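PDB 2CZF: orotidine 5'-phosphate decarboxylase from Pyrococcus horikoshii, which probably catalyses the decarboxylation of orotidine 5'-monophosphate to UMP, the last step of de novo UMP synthesis. Local coordinates for residues E132-I137 with K158-G163. Residues are numbered along the deposited sequence; the frame is centred on the assembly and turned at random.
With XMP (xanthosine-5'-monophosphate), chain C.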
loop_
_atom_site.group_PDB
_atom_site.type_symbol
_atom_site.label_atom_id
_atom_site.label_comp_id
_atom_site.label_asym_id
_atom_site.label_seq_id
_atom_site.Cartn_x
_atom_site.Cartn_y
_atom_site.Cartn_z
ATOM N N GLU A 132 -17.854 -1.000 -10.672
ATOM C CA GLU A 132 -18.361 -2.344 -10.522
ATOM C C GLU A 132 -17.291 -3.380 -10.219
ATOM O O GLU A 132 -17.064 -4.334 -10.989
ATOM C CB GLU A 132 -19.139 -2.753 -11.768
ATOM C CG GLU A 132 -20.250 -1.788 -12.132
ATOM C CD GLU A 132 -21.188 -2.359 -13.174
ATOM O OE1 GLU A 132 -20.731 -3.155 -14.023
ATOM O OE2 GLU A 132 -22.379 -1.997 -13.150
ATOM N N PRO A 133 -16.602 -3.206 -9.089
ATOM C CA PRO A 133 -15.571 -4.180 -8.733
ATOM C C PRO A 133 -16.302 -5.431 -8.263
ATOM O O PRO A 133 -17.529 -5.413 -8.100
ATOM C CB PRO A 133 -14.859 -3.507 -7.577
ATOM C CG PRO A 133 -16.003 -2.781 -6.875
ATOM C CD PRO A 133 -16.725 -2.151 -8.060
ATOM N N PHE A 134 -15.560 -6.506 -8.025
ATOM C CA PHE A 134 -16.167 -7.732 -7.517
ATOM C C PHE A 134 -16.826 -7.429 -6.173
ATOM O O PHE A 134 -17.886 -7.982 -5.847
ATOM C CB PHE A 134 -15.109 -8.826 -7.326
ATOM C CG PHE A 134 -15.573 -9.970 -6.464
ATOM C CD1 PHE A 134 -15.338 -9.967 -5.092
ATOM C CD2 PHE A 134 -16.251 -11.054 -7.027
ATOM C CE1 PHE A 134 -15.767 -11.025 -4.288
ATOM C CE2 PHE A 134 -16.687 -12.123 -6.238
ATOM C CZ PHE A 134 -16.446 -12.113 -4.864
ATOM N N GLY A 135 -16.210 -6.540 -5.396
ATOM C CA GLY A 135 -16.781 -6.197 -4.098
ATOM C C GLY A 135 -16.155 -5.018 -3.382
ATOM O O GLY A 135 -15.260 -4.362 -3.913
ATOM N N VAL A 136 -16.661 -4.714 -2.189
ATOM C CA VAL A 136 -16.103 -3.642 -1.387
ATOM C C VAL A 136 -16.009 -4.147 0.046
ATOM O O VAL A 136 -16.750 -5.052 0.449
ATOM C CB VAL A 136 -16.957 -2.330 -1.406
ATOM C CG1 VAL A 136 -17.280 -1.924 -2.865
ATOM C CG2 VAL A 136 -18.215 -2.486 -0.551
ATOM N N ILE A 137 -15.079 -3.592 0.805
ATOM C CA ILE A 137 -14.914 -3.979 2.204
ATOM C C ILE A 137 -15.814 -3.082 3.037
ATOM O O ILE A 137 -15.957 -1.893 2.746
ATOM C CB ILE A 137 -13.468 -3.760 2.707
ATOM C CG1 ILE A 137 -12.494 -4.696 1.986
ATOM C CG2 ILE A 137 -13.424 -3.980 4.221
ATOM C CD1 ILE A 137 -12.534 -6.137 2.475
ATOM N N LYS A 158 -20.407 -7.411 -4.293
ATOM C CA LYS A 158 -20.392 -8.084 -3.002
ATOM C C LYS A 158 -19.836 -7.226 -1.878
ATOM O O LYS A 158 -19.111 -6.257 -2.119
ATOM C CB LYS A 158 -19.538 -9.346 -3.097
ATOM C CG LYS A 158 -19.829 -10.228 -4.289
ATOM C CD LYS A 158 -21.262 -10.705 -4.282
ATOM C CE LYS A 158 -21.483 -11.707 -5.406
ATOM N NZ LYS A 158 -22.889 -12.155 -5.448
ATOM N N ILE A 159 -20.157 -7.610 -0.645
ATOM C CA ILE A 159 -19.653 -6.910 0.525
ATOM C C ILE A 159 -18.920 -7.942 1.378
ATOM O O ILE A 159 -19.468 -8.990 1.689
ATOM C CB ILE A 159 -20.796 -6.283 1.365
ATOM C CG1 ILE A 159 -21.326 -5.016 0.677
ATOM C CG2 ILE A 159 -20.294 -5.945 2.767
ATOM C CD1 ILE A 159 -22.484 -4.371 1.451
ATOM N N LEU A 160 -17.672 -7.654 1.723
ATOM C CA LEU A 160 -16.884 -8.552 2.554
ATOM C C LEU A 160 -16.643 -7.768 3.844
ATOM O O LEU A 160 -16.201 -6.603 3.802
ATOM C CB LEU A 160 -15.563 -8.898 1.870
ATOM C CG LEU A 160 -15.620 -9.567 0.483
ATOM C CD1 LEU A 160 -15.736 -8.489 -0.620
ATOM C CD2 LEU A 160 -14.327 -10.378 0.266
ATOM N N ALA A 161 -16.923 -8.401 4.982
ATOM C CA ALA A 161 -16.795 -7.719 6.264
ATOM C C ALA A 161 -15.843 -8.281 7.315
ATOM O O ALA A 161 -16.025 -9.395 7.807
ATOM C CB ALA A 161 -18.192 -7.562 6.885
ATOM N N PRO A 162 -14.799 -7.510 7.658
ATOM C CA PRO A 162 -13.818 -7.911 8.670
ATOM C C PRO A 162 -14.305 -7.348 10.013
ATOM O O PRO A 162 -15.322 -6.651 10.067
ATOM C CB PRO A 162 -12.544 -7.240 8.190
ATOM C CG PRO A 162 -13.057 -5.951 7.614
ATOM C CD PRO A 162 -14.285 -6.389 6.847
ATOM N N GLY A 163 -13.592 -7.643 11.093
ATOM C CA GLY A 163 -14.006 -7.130 12.387
ATOM C C GLY A 163 -15.334 -7.677 12.883
ATOM O O GLY A 163 -16.193 -6.941 13.397
HETATM P P XMP C . -9.591 -10.037 13.478
HETATM O O1P XMP C . -9.924 -9.114 14.588
HETATM O O2P XMP C . -10.644 -11.247 13.352
HETATM O "O5'" XMP C . -9.571 -9.317 12.038
HETATM O O3P XMP C . -8.142 -10.717 13.658
HETATM C "C5'" XMP C . -9.849 -10.087 10.867
HETATM C "C4'" XMP C . -9.401 -9.350 9.602
HETATM O "O4'" XMP C . -9.930 -8.013 9.650
HETATM C "C1'" XMP C . -8.838 -7.141 9.320
HETATM N N9 XMP C . -9.133 -5.752 9.745
HETATM C C4 XMP C . -9.442 -4.753 8.926
HETATM N N3 XMP C . -9.574 -4.682 7.530
HETATM N N1 XMP C . -10.126 -2.337 7.717
HETATM C C2 XMP C . -9.919 -3.471 6.922
HETATM O O2 XMP C . -10.054 -3.404 5.698
HETATM C C6 XMP C . -9.991 -2.420 9.110
HETATM O O6 XMP C . -10.156 -1.411 9.801
HETATM C C5 XMP C . -9.654 -3.624 9.709
HETATM N N7 XMP C . -9.464 -3.992 10.976
HETATM C C8 XMP C . -9.149 -5.285 10.992
HETATM C "C2'" XMP C . -7.676 -7.778 10.080
HETATM O "O2'" XMP C . -6.437 -7.275 9.572
HETATM C "C3'" XMP C . -7.875 -9.210 9.588
HETATM O "O3'" XMP C . -7.393 -9.335 8.248
#
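Val136 and Ile159 pair in parallel register, flanked by Gly135 with Lys158 and Ile137 with Leu160. The axes of strands 135-137 and 158-161 run in the same sense, at 27° to each other. They are neighbours in the TIM barrel, joined through helix 143-152 as a beta-alpha-beta unit. Lys158 N donates to Phe134 O at 3.0 Å, and Lys158 O accepts from Val136 N. Leu160 N then reaches Val136 O at 3.0 Å in a nearly straight bond (167°). Gly135 brings its CA to 3.1 Å from Lys158 O. With CG anti to the backbone N (chi1 164°), the Phe134 ring turns one face to Lys158. Lys158 CG lies over that face, toward the rim, as a CH-pi contact 4.1 Å from the centroid. On the helix-covered face, Val136 CG2 meets Ile159 CG1. On the barrel-interior face, Ile137 splits its branches: CD1 touches Leu160 CB, while CG2 packs 3.7 Å from Pro162 CD. The same CG2 lies 3.7 Å from XMP O2, and Pro162 CB, in the substrate-binding site, approaches XMP O4'. Cutting Ile137 back to an alanine removes both branches and would probably leave a gap beside Leu160 and less packing against Pro162 and the xanthine base. Backbone bonds thus fix the register of the strands, and the apolar side chains of Ile137 and Pro162 carry the packing on to the nucleotide.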